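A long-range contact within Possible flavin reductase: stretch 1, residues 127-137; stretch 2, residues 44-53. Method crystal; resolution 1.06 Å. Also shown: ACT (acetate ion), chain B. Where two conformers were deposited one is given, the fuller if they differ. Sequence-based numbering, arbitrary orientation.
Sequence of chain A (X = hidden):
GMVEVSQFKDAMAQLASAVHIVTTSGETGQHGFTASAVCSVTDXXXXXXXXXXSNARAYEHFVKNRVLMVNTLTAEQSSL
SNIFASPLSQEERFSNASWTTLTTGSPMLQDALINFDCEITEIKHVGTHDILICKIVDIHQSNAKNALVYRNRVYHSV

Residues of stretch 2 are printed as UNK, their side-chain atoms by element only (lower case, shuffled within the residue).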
# COMPACT_ATOMS: atom_id res chain seq x y z
N GLY A 127 6.07 13.28 -9.57
CA GLY A 127 5.10 14.09 -10.29
C GLY A 127 4.13 14.84 -9.39
O GLY A 127 4.54 15.66 -8.59
N THR A 128 2.84 14.59 -9.58
CA THR A 128 1.81 15.26 -8.78
C THR A 128 1.77 14.76 -7.33
O THR A 128 1.08 15.36 -6.51
CB THR A 128 0.42 15.08 -9.36
OG1 THR A 128 0.14 13.69 -9.43
CG2 THR A 128 0.33 15.73 -10.74
N HIS A 129 2.45 13.65 -7.03
CA HIS A 129 2.47 13.12 -5.68
C HIS A 129 3.89 13.05 -5.16
O HIS A 129 4.87 13.00 -5.92
CB HIS A 129 1.81 11.71 -5.63
CG HIS A 129 0.34 11.76 -5.81
ND1 HIS A 129 -0.26 12.16 -6.98
CD2 HIS A 129 -0.65 11.44 -4.97
CE1 HIS A 129 -1.58 12.08 -6.85
NE2 HIS A 129 -1.84 11.68 -5.62
N ASP A 130 3.98 13.00 -3.85
CA ASP A 130 5.24 12.70 -3.18
C ASP A 130 5.04 11.39 -2.38
O ASP A 130 3.94 11.04 -1.97
CB ASP A 130 5.64 13.78 -2.17
CG ASP A 130 6.27 15.01 -2.76
OD1 ASP A 130 6.45 15.10 -3.96
OD2 ASP A 130 6.60 15.91 -1.93
N ILE A 131 6.17 10.71 -2.19
CA ILE A 131 6.27 9.59 -1.27
C ILE A 131 6.95 10.10 0.00
O ILE A 131 8.07 10.62 -0.03
CB ILE A 131 7.08 8.43 -1.84
CG1 ILE A 131 6.51 7.99 -3.19
CG2 ILE A 131 7.12 7.23 -0.87
CD1 ILE A 131 7.43 6.98 -3.93
N LEU A 132 6.24 9.98 1.12
CA LEU A 132 6.74 10.31 2.44
C LEU A 132 7.26 9.03 3.08
O LEU A 132 6.50 8.10 3.30
CB LEU A 132 5.66 10.96 3.29
CG LEU A 132 4.86 12.07 2.71
CD1 LEU A 132 3.74 12.54 3.62
CD2 LEU A 132 5.74 13.23 2.31
N ILE A 133 8.57 8.99 3.34
CA ILE A 133 9.22 7.87 4.00
C ILE A 133 9.20 8.15 5.48
O ILE A 133 9.70 9.20 5.91
CB ILE A 133 10.68 7.71 3.57
CG1 ILE A 133 10.76 7.43 2.08
CG2 ILE A 133 11.34 6.61 4.31
CD1 ILE A 133 9.92 6.29 1.64
N CYS A 134 8.62 7.24 6.24
CA CYS A 134 8.25 7.56 7.62
C CYS A 134 8.77 6.52 8.61
O CYS A 134 8.24 5.42 8.71
CB CYS A 134 6.72 7.60 7.71
SG CYS A 134 5.96 8.88 6.68
N LYS A 135 9.74 6.93 9.41
CA LYS A 135 10.24 6.10 10.48
C LYS A 135 9.21 6.10 11.61
O LYS A 135 8.81 7.15 12.09
CB LYS A 135 11.57 6.65 11.00
CG LYS A 135 12.13 5.84 12.12
CD LYS A 135 13.38 6.52 12.75
CE LYS A 135 13.83 5.82 13.95
NZ LYS A 135 15.04 6.57 14.45
N ILE A 136 8.83 4.93 12.07
CA ILE A 136 7.83 4.78 13.14
C ILE A 136 8.51 4.96 14.49
O ILE A 136 9.49 4.29 14.80
CB ILE A 136 7.11 3.43 13.08
CG1 ILE A 136 6.40 3.30 11.71
CG2 ILE A 136 6.15 3.27 14.23
CD1 ILE A 136 6.08 1.88 11.38
N VAL A 137 8.02 5.90 15.29
CA VAL A 137 8.60 6.17 16.60
C VAL A 137 7.67 5.84 17.76
O VAL A 137 8.15 5.81 18.89
CB VAL A 137 9.13 7.60 16.71
CG1 VAL A 137 10.26 7.82 15.66
CG2 VAL A 137 8.02 8.63 16.54
N UNK A 44 13.67 -2.32 9.49
CA UNK A 44 15.03 -1.99 9.92
C UNK A 44 15.38 -0.54 9.60
O UNK A 44 15.99 -0.24 8.57
o UNK A 44 15.73 -4.27 9.59
c UNK A 44 16.00 -2.92 9.22
N UNK A 45 14.91 0.38 10.41
CA UNK A 45 13.93 0.22 11.49
C UNK A 45 12.53 0.23 10.89
O UNK A 45 12.36 0.51 9.74
c UNK A 45 15.27 1.79 10.24
c UNK A 45 14.17 1.47 12.30
c UNK A 45 14.50 2.49 11.29
N UNK A 46 11.52 -0.09 11.71
CA UNK A 46 10.15 -0.02 11.24
C UNK A 46 9.84 1.31 10.57
O UNK A 46 10.02 2.39 11.14
c UNK A 46 11.58 -0.63 13.09
c UNK A 46 10.18 -1.18 13.30
c UNK A 46 9.34 -0.24 12.52
N UNK A 47 9.39 1.20 9.33
CA UNK A 47 9.18 2.31 8.45
C UNK A 47 7.97 2.06 7.55
O UNK A 47 7.81 0.96 7.02
o UNK A 47 11.56 2.71 8.34
c UNK A 47 10.32 3.77 6.61
c UNK A 47 10.41 2.51 7.53
N UNK A 48 7.21 3.09 7.28
CA UNK A 48 6.12 2.97 6.34
C UNK A 48 6.27 4.13 5.38
O UNK A 48 7.05 5.06 5.60
c UNK A 48 3.36 3.77 9.00
c UNK A 48 3.98 5.29 7.15
c UNK A 48 4.79 2.93 7.12
c UNK A 48 4.43 4.13 7.99
N UNK A 49 5.51 4.05 4.30
CA UNK A 49 5.37 5.18 3.40
C UNK A 49 3.94 5.57 3.25
O UNK A 49 3.02 4.77 3.46
c UNK A 49 5.35 3.81 1.15
c UNK A 49 4.12 4.30 0.42
c UNK A 49 5.99 4.90 2.03
c UNK A 49 6.36 3.23 0.09
N UNK A 50 3.77 6.85 2.95
CA UNK A 50 2.49 7.46 2.71
C UNK A 50 2.64 8.27 1.42
O UNK A 50 3.56 9.08 1.31
c UNK A 50 2.10 8.44 3.85
c UNK A 50 2.02 7.69 5.18
c UNK A 50 0.77 9.14 3.50
N UNK A 51 1.74 8.06 0.46
CA UNK A 51 1.72 8.88 -0.74
C UNK A 51 0.76 10.07 -0.52
O UNK A 51 -0.30 9.92 0.09
s UNK A 51 2.44 6.73 -2.33
c UNK A 51 1.36 8.08 -1.98
N UNK A 52 1.15 11.25 -0.97
CA UNK A 52 0.41 12.47 -0.74
C UNK A 52 0.42 13.25 -2.04
O UNK A 52 1.43 13.30 -2.77
c UNK A 52 0.02 14.43 0.85
c UNK A 52 0.98 13.30 0.45
c UNK A 52 0.43 15.12 2.17
c UNK A 52 2.39 13.76 0.15
N UNK A 53 -0.72 13.88 -2.34
CA UNK A 53 -0.82 14.77 -3.47
C UNK A 53 -0.11 16.08 -3.11
O UNK A 53 -0.49 16.74 -2.14
c UNK A 53 -2.39 15.74 -5.22
c UNK A 53 -2.29 15.02 -3.88
n UNK A 53 -3.22 15.21 -6.12
o UNK A 53 -1.74 16.74 -5.44
C ACT B . -5.02 12.36 -4.39
O ACT B . -4.42 11.31 -4.05
OXT ACT B . -5.01 12.63 -5.61
CH3 ACT B . -5.64 13.28 -3.40
O HOH W 1 11.27 2.70 13.65

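Position 44 carries one carbon and then one oxygen, and it reaches nothing on stretch 1: Ser 44, an exposed polar residue ahead of the strand. At 45 three carbons close a ring onto the backbone N, which only proline does; the peptide bond before Pro 45 is cis. Its CG lies 4.2 Å from CG of Lys 135, an apolar touch along the aliphatic part of the lysine.

Position 46 repeats the three-carbon ring and is Pro 46. Having no N-H, it can only accept, and its O takes the bond from Ile 136 N (3.0 Å), while its CB packs 4.1 Å from Ile 136 CD1. A water donates to Pro 46 O (2.8 Å) and to Ile 136 O (2.6 Å), tying the strands together here.

At 47 one carbon bears an oxygen and a carbon, the pattern of Thr 47. Its two arms suit a mixed setting: OG1 bonds to Pro 45 O (2.7 Å), and CG2 meets Ile 133 CG2 at 3.8 Å.

Position 48 has four carbons forked at the second, hence Leu 48. The fork spreads its methyls: CD1 is 3.6 Å from Cys 134 CB and CD2 4.1 Å from Ile 136 CD1. Position 49 has the same skeleton, Leu 49, but lies on the other face, where its CB contacts Ile 131 CG2 at 3.9 Å and Ile 133 CD1 at 4.2 Å.

At 50 one carbon carries two more: Val 50, compact and beta-branched, with CB 4.4 Å from Leu 132 CB. Position 51 holds a carbon and then a sulfur, Cys 51, a small buried side chain whose SG lies 4.3 Å from Ile 131 CG1.

Position 52 has four carbons forked at the first, one arm two carbons long: Ile 52. Its CG2 packs 3.9 Å from Leu 132 CD1 and 4.0 Å from Asp 130 CB. At 53 two carbons end in an oxygen and a nitrogen, Asn 53. Its CA sits over the His 129 ring, 3.9 Å from the centroid, while ND2 donates to acetate OXT (3.2 Å) and His 129 NE2 to acetate O (3.0 Å).

The contact is an antiparallel ladder. Reciprocal backbone pairs join Asp 130 to Ile 52, Leu 132 to Val 50 and Cys 134 to Leu 48, with N-to-O distances of 2.8 to 3.0 Å. Alternation sends these side chains to one face and those of Ile 131, Ile 133, Leu 49 and Cys 51 to the other, so apolar packing reinforces the ladder on both.

Stretch 2, residues 44-53: SPPTLLVCIN
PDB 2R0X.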